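Local coordinates for protein putative amidohydrolase (PDB 3MKV) that probably works as a zinc-dependent prolidase of the amidohydrolase superfamily, cleaving dipeptides whose C-terminal residue is proline, at residues M97-F102 and P402-D407; A355-A360 and L369-P374. All coordinates share one frame; numbering follows the deposited sequence.

Overall arrangement
Interactions 1 and 2 are both buried, and both set a helix of the probable TIM-type barrel against the C-terminal part of the chain, strands 380-383 to 409-413 and the loop before them. Interaction 1 sets the end of helix 83-99 on strand 403-406. Interaction 2 sets helix 348-362 against the loop that leads to strand 380-383, which pairs with strand 403-406. Interaction 2 is nested in the chain loop closed by interaction 1. Their centres are about 14 Å apart, and their nearest atoms about 5 Å. Interaction 1 is mainly branched aliphatic packing next to an arginine. Interaction 2 relies more on backbone, with a glycine and two carbonyls pressed against helix side chains.

Interaction 1. Residues M97-F102 and P402-D407; sequences MLRRGF and PLVMKD
The guanidinium group of Arg99 lies beside Val404, with NH1 3.9 Å from Val404 CG2. The methyl approaches the flat group obliquely. The polar partners of this guanidinium lie next to the strand: NH1 donates a hydrogen bond to Ile401 O, and NH2 has a long, weak ion pair with Glu414. The side chains of Arg100 and Phe102 both start out away from the strand. One face of the Arg100 guanidinium lies over Met97 N, and hydrogen bonds to Gln397 and Gln335 hold the group. Met97 O lies in the plane of the Phe102 ring, at its edge.

Val404 is the centre of the contact. CG1 is anti to the backbone N (chi1 178°), and both methyls lie near Leu98 O. CG1 is 3.6 Å from Leu98 O and 4.1 Å from Leu98 CD1. CG2 is 4.0 Å from the same carbonyl oxygen and also reaches Arg99.

Leu98 O is already used within its own segment, where it accepts from Gly101 N at 2.9 Å. Phe102 N bonds to Met97 O at 3.1 Å. These two bonds form a Schellman motif with Gly101 at C-prime. It ends helix 83-99 and turns the chain into strand 102-107. The helix end thus rests on strand 403-406, which lies between strands 380-383 and 409-413, and Phe411 of the latter also packs on Leu98.

Across the two segments the contact is dispersive, while the Arg99 N-H groups find their polar partners beside it, so burial of apolar carbon probably accounts for most of its hold.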
loop_
_atom_site.group_PDB
_atom_site.type_symbol
_atom_site.label_atom_id
_atom_site.label_comp_id
_atom_site.label_asym_id
_atom_site.label_seq_id
_atom_site.Cartn_x
_atom_site.Cartn_y
_atom_site.Cartn_z
ATOM N N MET A 97 30.938 22.749 -23.004
ATOM C CA MET A 97 31.411 23.470 -21.816
ATOM C C MET A 97 32.916 23.405 -21.808
ATOM O O MET A 97 33.595 24.416 -21.611
ATOM C CB MET A 97 30.860 22.877 -20.505
ATOM C CG MET A 97 29.340 23.004 -20.305
ATOM S SD MET A 97 28.761 22.285 -18.742
ATOM C CE MET A 97 27.123 22.934 -18.649
ATOM N N LEU A 98 33.430 22.197 -22.041
ATOM C CA LEU A 98 34.861 21.945 -22.079
ATOM C C LEU A 98 35.544 22.759 -23.181
ATOM O O LEU A 98 36.625 23.314 -22.972
ATOM C CB LEU A 98 35.111 20.451 -22.277
ATOM C CG LEU A 98 36.541 19.965 -22.059
ATOM C CD1 LEU A 98 37.120 20.452 -20.720
ATOM C CD2 LEU A 98 36.580 18.429 -22.151
ATOM N N ARG A 99 34.896 22.841 -24.342
ATOM C CA ARG A 99 35.408 23.610 -25.478
ATOM C C ARG A 99 35.536 25.092 -25.155
ATOM O O ARG A 99 36.420 25.757 -25.675
ATOM C CB ARG A 99 34.518 23.418 -26.714
ATOM C CG ARG A 99 35.120 23.989 -28.004
ATOM C CD ARG A 99 36.513 23.415 -28.248
ATOM N NE ARG A 99 37.293 24.178 -29.221
ATOM C CZ ARG A 99 38.181 25.122 -28.902
ATOM N NH1 ARG A 99 38.400 25.426 -27.625
ATOM N NH2 ARG A 99 38.848 25.761 -29.856
ATOM N N ARG A 100 34.639 25.602 -24.310
ATOM C CA ARG A 100 34.685 26.991 -23.839
ATOM C C ARG A 100 35.725 27.186 -22.723
ATOM O O ARG A 100 35.820 28.262 -22.125
ATOM C CB ARG A 100 33.301 27.435 -23.341
ATOM C CG ARG A 100 32.212 27.425 -24.413
ATOM C CD ARG A 100 30.928 28.146 -23.964
ATOM N NE ARG A 100 30.043 27.300 -23.165
ATOM C CZ ARG A 100 29.108 26.498 -23.671
ATOM N NH1 ARG A 100 28.932 26.423 -24.982
ATOM N NH2 ARG A 100 28.349 25.766 -22.866
ATOM N N GLY A 101 36.493 26.146 -22.428
ATOM C CA GLY A 101 37.558 26.265 -21.432
ATOM C C GLY A 101 37.205 25.809 -20.026
ATOM O O GLY A 101 38.046 25.822 -19.134
ATOM N N PHE A 102 35.961 25.398 -19.813
ATOM C CA PHE A 102 35.547 24.996 -18.479
ATOM C C PHE A 102 35.972 23.563 -18.173
ATOM O O PHE A 102 35.385 22.603 -18.670
ATOM C CB PHE A 102 34.046 25.216 -18.290
ATOM C CG PHE A 102 33.651 26.662 -18.336
ATOM C CD1 PHE A 102 33.702 27.444 -17.194
ATOM C CD2 PHE A 102 33.261 27.254 -19.532
ATOM C CE1 PHE A 102 33.348 28.785 -17.231
ATOM C CE2 PHE A 102 32.908 28.598 -19.578
ATOM C CZ PHE A 102 32.954 29.366 -18.420
ATOM N N PRO A 402 42.763 28.041 -28.506
ATOM C CA PRO A 402 43.396 26.993 -29.308
ATOM C C PRO A 402 43.699 25.696 -28.562
ATOM O O PRO A 402 43.702 24.631 -29.178
ATOM C CB PRO A 402 44.713 27.641 -29.759
ATOM C CG PRO A 402 44.900 28.828 -28.851
ATOM C CD PRO A 402 43.522 29.300 -28.555
ATOM N N LEU A 403 43.975 25.769 -27.264
ATOM C CA LEU A 403 44.329 24.556 -26.515
ATOM C C LEU A 403 43.576 24.402 -25.192
ATOM O O LEU A 403 43.469 25.352 -24.415
ATOM C CB LEU A 403 45.844 24.479 -26.283
ATOM C CG LEU A 403 46.355 23.175 -25.658
ATOM C CD1 LEU A 403 47.743 22.822 -26.187
ATOM C CD2 LEU A 403 46.337 23.217 -24.121
ATOM N N VAL A 404 43.051 23.198 -24.959
ATOM C CA VAL A 404 42.327 22.882 -23.732
ATOM C C VAL A 404 42.801 21.553 -23.145
ATOM O O VAL A 404 42.634 20.506 -23.755
ATOM C CB VAL A 404 40.801 22.815 -23.956
ATOM C CG1 VAL A 404 40.092 22.429 -22.646
ATOM C CG2 VAL A 404 40.269 24.147 -24.491
ATOM N N MET A 405 43.389 21.611 -21.954
ATOM C CA MET A 405 43.974 20.445 -21.311
ATOM C C MET A 405 43.241 20.157 -20.006
ATOM O O MET A 405 43.140 21.031 -19.151
ATOM C CB MET A 405 45.473 20.690 -21.035
ATOM C CG MET A 405 46.219 19.516 -20.403
ATOM S SD MET A 405 48.023 19.711 -20.274
ATOM C CE MET A 405 48.243 20.204 -18.594
ATOM N N LYS A 406 42.741 18.936 -19.846
ATOM C CA LYS A 406 42.107 18.497 -18.619
ATOM C C LYS A 406 42.776 17.230 -18.145
ATOM O O LYS A 406 42.881 16.305 -18.919
ATOM C CB LYS A 406 40.605 18.278 -18.814
ATOM C CG LYS A 406 39.944 17.377 -17.777
ATOM C CD LYS A 406 38.585 16.899 -18.267
ATOM C CE LYS A 406 38.100 15.676 -17.513
ATOM N NZ LYS A 406 36.806 15.177 -18.046
ATOM N N ASP A 407 43.203 17.178 -16.889
ATOM C CA ASP A 407 43.874 16.002 -16.341
ATOM C C ASP A 407 45.097 15.605 -17.168
ATOM O O ASP A 407 45.359 14.411 -17.356
ATOM C CB ASP A 407 42.913 14.806 -16.262
ATOM C CG ASP A 407 41.924 14.917 -15.114
ATOM O OD1 ASP A 407 40.727 14.624 -15.332
ATOM O OD2 ASP A 407 42.339 15.299 -13.996
#

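Interaction 2. Residues A355-A360 and L369-P374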
loop_
_atom_site.group_PDB
_atom_site.type_symbol
_atom_site.label_atom_id
_atom_site.label_comp_id
_atom_site.label_asym_id
_atom_site.label_seq_id
_atom_site.Cartn_x
_atom_site.Cartn_y
_atom_site.Cartn_z
ATOM N N ALA A 355 36.435 32.708 -11.537
ATOM C CA ALA A 355 36.262 31.464 -12.266
ATOM C C ALA A 355 37.417 30.524 -12.028
ATOM O O ALA A 355 37.543 29.515 -12.724
ATOM C CB ALA A 355 36.120 31.732 -13.725
ATOM N N THR A 356 38.242 30.839 -11.034
ATOM C CA THR A 356 39.470 30.092 -10.818
ATOM C C THR A 356 39.729 29.848 -9.334
ATOM O O THR A 356 39.224 28.882 -8.765
ATOM C CB THR A 356 40.704 30.786 -11.490
ATOM O OG1 THR A 356 40.757 32.166 -11.102
ATOM C CG2 THR A 356 40.617 30.703 -13.022
ATOM N N ILE A 357 40.510 30.719 -8.703
ATOM C CA ILE A 357 40.909 30.476 -7.324
ATOM C C ILE A 357 39.755 30.588 -6.332
ATOM O O ILE A 357 39.728 29.870 -5.336
ATOM C CB ILE A 357 42.081 31.381 -6.865
ATOM C CG1 ILE A 357 41.773 32.855 -7.114
ATOM C CG2 ILE A 357 43.381 30.955 -7.528
ATOM C CD1 ILE A 357 42.798 33.779 -6.487
ATOM N N VAL A 358 38.812 31.484 -6.600
ATOM C CA VAL A 358 37.668 31.637 -5.725
ATOM C C VAL A 358 36.785 30.404 -5.828
ATOM O O VAL A 358 36.432 29.785 -4.817
ATOM C CB VAL A 358 36.844 32.896 -6.063
ATOM C CG1 VAL A 358 35.697 33.051 -5.070
ATOM C CG2 VAL A 358 37.732 34.149 -6.062
ATOM N N SER A 359 36.440 30.044 -7.060
ATOM C CA SER A 359 35.650 28.846 -7.307
ATOM C C SER A 359 36.329 27.588 -6.764
ATOM O O SER A 359 35.672 26.725 -6.193
ATOM C CB SER A 359 35.368 28.699 -8.798
ATOM O OG SER A 359 34.409 29.647 -9.209
ATOM N N ALA A 360 37.644 27.490 -6.938
ATOM C CA ALA A 360 38.398 26.353 -6.419
ATOM C C ALA A 360 38.262 26.274 -4.900
ATOM O O ALA A 360 38.240 25.193 -4.305
ATOM C CB ALA A 360 39.852 26.469 -6.814
ATOM N N LEU A 369 43.109 23.058 -7.898
ATOM C CA LEU A 369 42.550 23.571 -9.145
ATOM C C LEU A 369 42.602 25.109 -9.148
ATOM O O LEU A 369 42.923 25.724 -8.132
ATOM C CB LEU A 369 41.099 23.097 -9.336
ATOM C CG LEU A 369 40.735 21.600 -9.360
ATOM C CD1 LEU A 369 39.221 21.420 -9.329
ATOM C CD2 LEU A 369 41.327 20.866 -10.554
ATOM N N GLY A 370 42.284 25.718 -10.293
ATOM C CA GLY A 370 42.226 27.168 -10.428
ATOM C C GLY A 370 43.559 27.899 -10.394
ATOM O O GLY A 370 43.599 29.127 -10.496
ATOM N N ARG A 371 44.648 27.149 -10.245
ATOM C CA ARG A 371 45.993 27.717 -10.183
ATOM C C ARG A 371 47.003 26.750 -10.797
ATOM O O ARG A 371 47.036 25.567 -10.449
ATOM C CB ARG A 371 46.390 27.985 -8.727
ATOM C CG ARG A 371 45.875 29.291 -8.139
ATOM C CD ARG A 371 46.955 30.374 -8.083
ATOM N NE ARG A 371 48.199 29.880 -7.493
ATOM C CZ ARG A 371 49.120 30.647 -6.910
ATOM N NH1 ARG A 371 48.942 31.959 -6.814
ATOM N NH2 ARG A 371 50.220 30.097 -6.413
ATOM N N ILE A 372 47.837 27.255 -11.700
ATOM C CA ILE A 372 48.912 26.440 -12.264
ATOM C C ILE A 372 50.116 26.384 -11.316
ATOM O O ILE A 372 51.032 27.201 -11.414
ATOM C CB ILE A 372 49.345 26.954 -13.649
ATOM C CG1 ILE A 372 48.226 26.739 -14.669
ATOM C CG2 ILE A 372 50.608 26.255 -14.107
ATOM C CD1 ILE A 372 48.333 27.642 -15.871
ATOM N N VAL A 373 50.087 25.421 -10.394
ATOM C CA VAL A 373 51.137 25.243 -9.396
ATOM C C VAL A 373 51.513 23.773 -9.304
ATOM O O VAL A 373 50.702 22.905 -9.622
ATOM C CB VAL A 373 50.684 25.696 -7.983
ATOM C CG1 VAL A 373 50.553 27.201 -7.903
ATOM C CG2 VAL A 373 49.380 25.008 -7.583
ATOM N N PRO A 374 52.753 23.484 -8.866
ATOM C CA PRO A 374 53.204 22.097 -8.737
ATOM C C PRO A 374 52.288 21.291 -7.821
ATOM O O PRO A 374 51.988 21.723 -6.705
ATOM C CB PRO A 374 54.595 22.231 -8.106
ATOM C CG PRO A 374 55.048 23.587 -8.480
ATOM C CD PRO A 374 53.807 24.442 -8.491
#
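The contact lies where helix 348-362, probably part of a TIM-type barrel, meets the loop that leads on to strand 380-383: Thr356, Ile357 and Ala360 of the helix touch Leu369, Gly370 and Arg371. The backbones come close here. Thr356 CA and Gly370 CA are 4.0 Å apart, and Gly370, with positive phi (71°), presents only backbone to the helix.

Gly370 O touches two helix side chains. Thr356 CB and Ile357 CG2 each lie 3.5 Å from this oxygen. Thr356 OG1 turns back to its own helix, where it bonds to Ile352 O. One turn further along, Ala360 points its methyl at the loop, with CB 3.4 Å from Leu369 O and 4.4 Å from Leu369 CB.

The helix is irregular at this point. It has a wider pi-type turn at 355-358, and the backbone N atoms of Thr356 and Ile357 make no bond to the preceding turn. Regular bonding is seen again at Ala360 N, 2.8 Å from Thr356 O. Beyond Gly370 the loop runs on toward strand 380-383, and Ile372 packs on Val37 of the smaller sheet.

Ile357 CG2 also lies 3.7 Å from Arg371 CD; its modelled approach to Arg371 CG is too short and is doubtful. Bent in mid-chain, Arg371 brings NH1 to Asp15 and Asp17 in salt bridges.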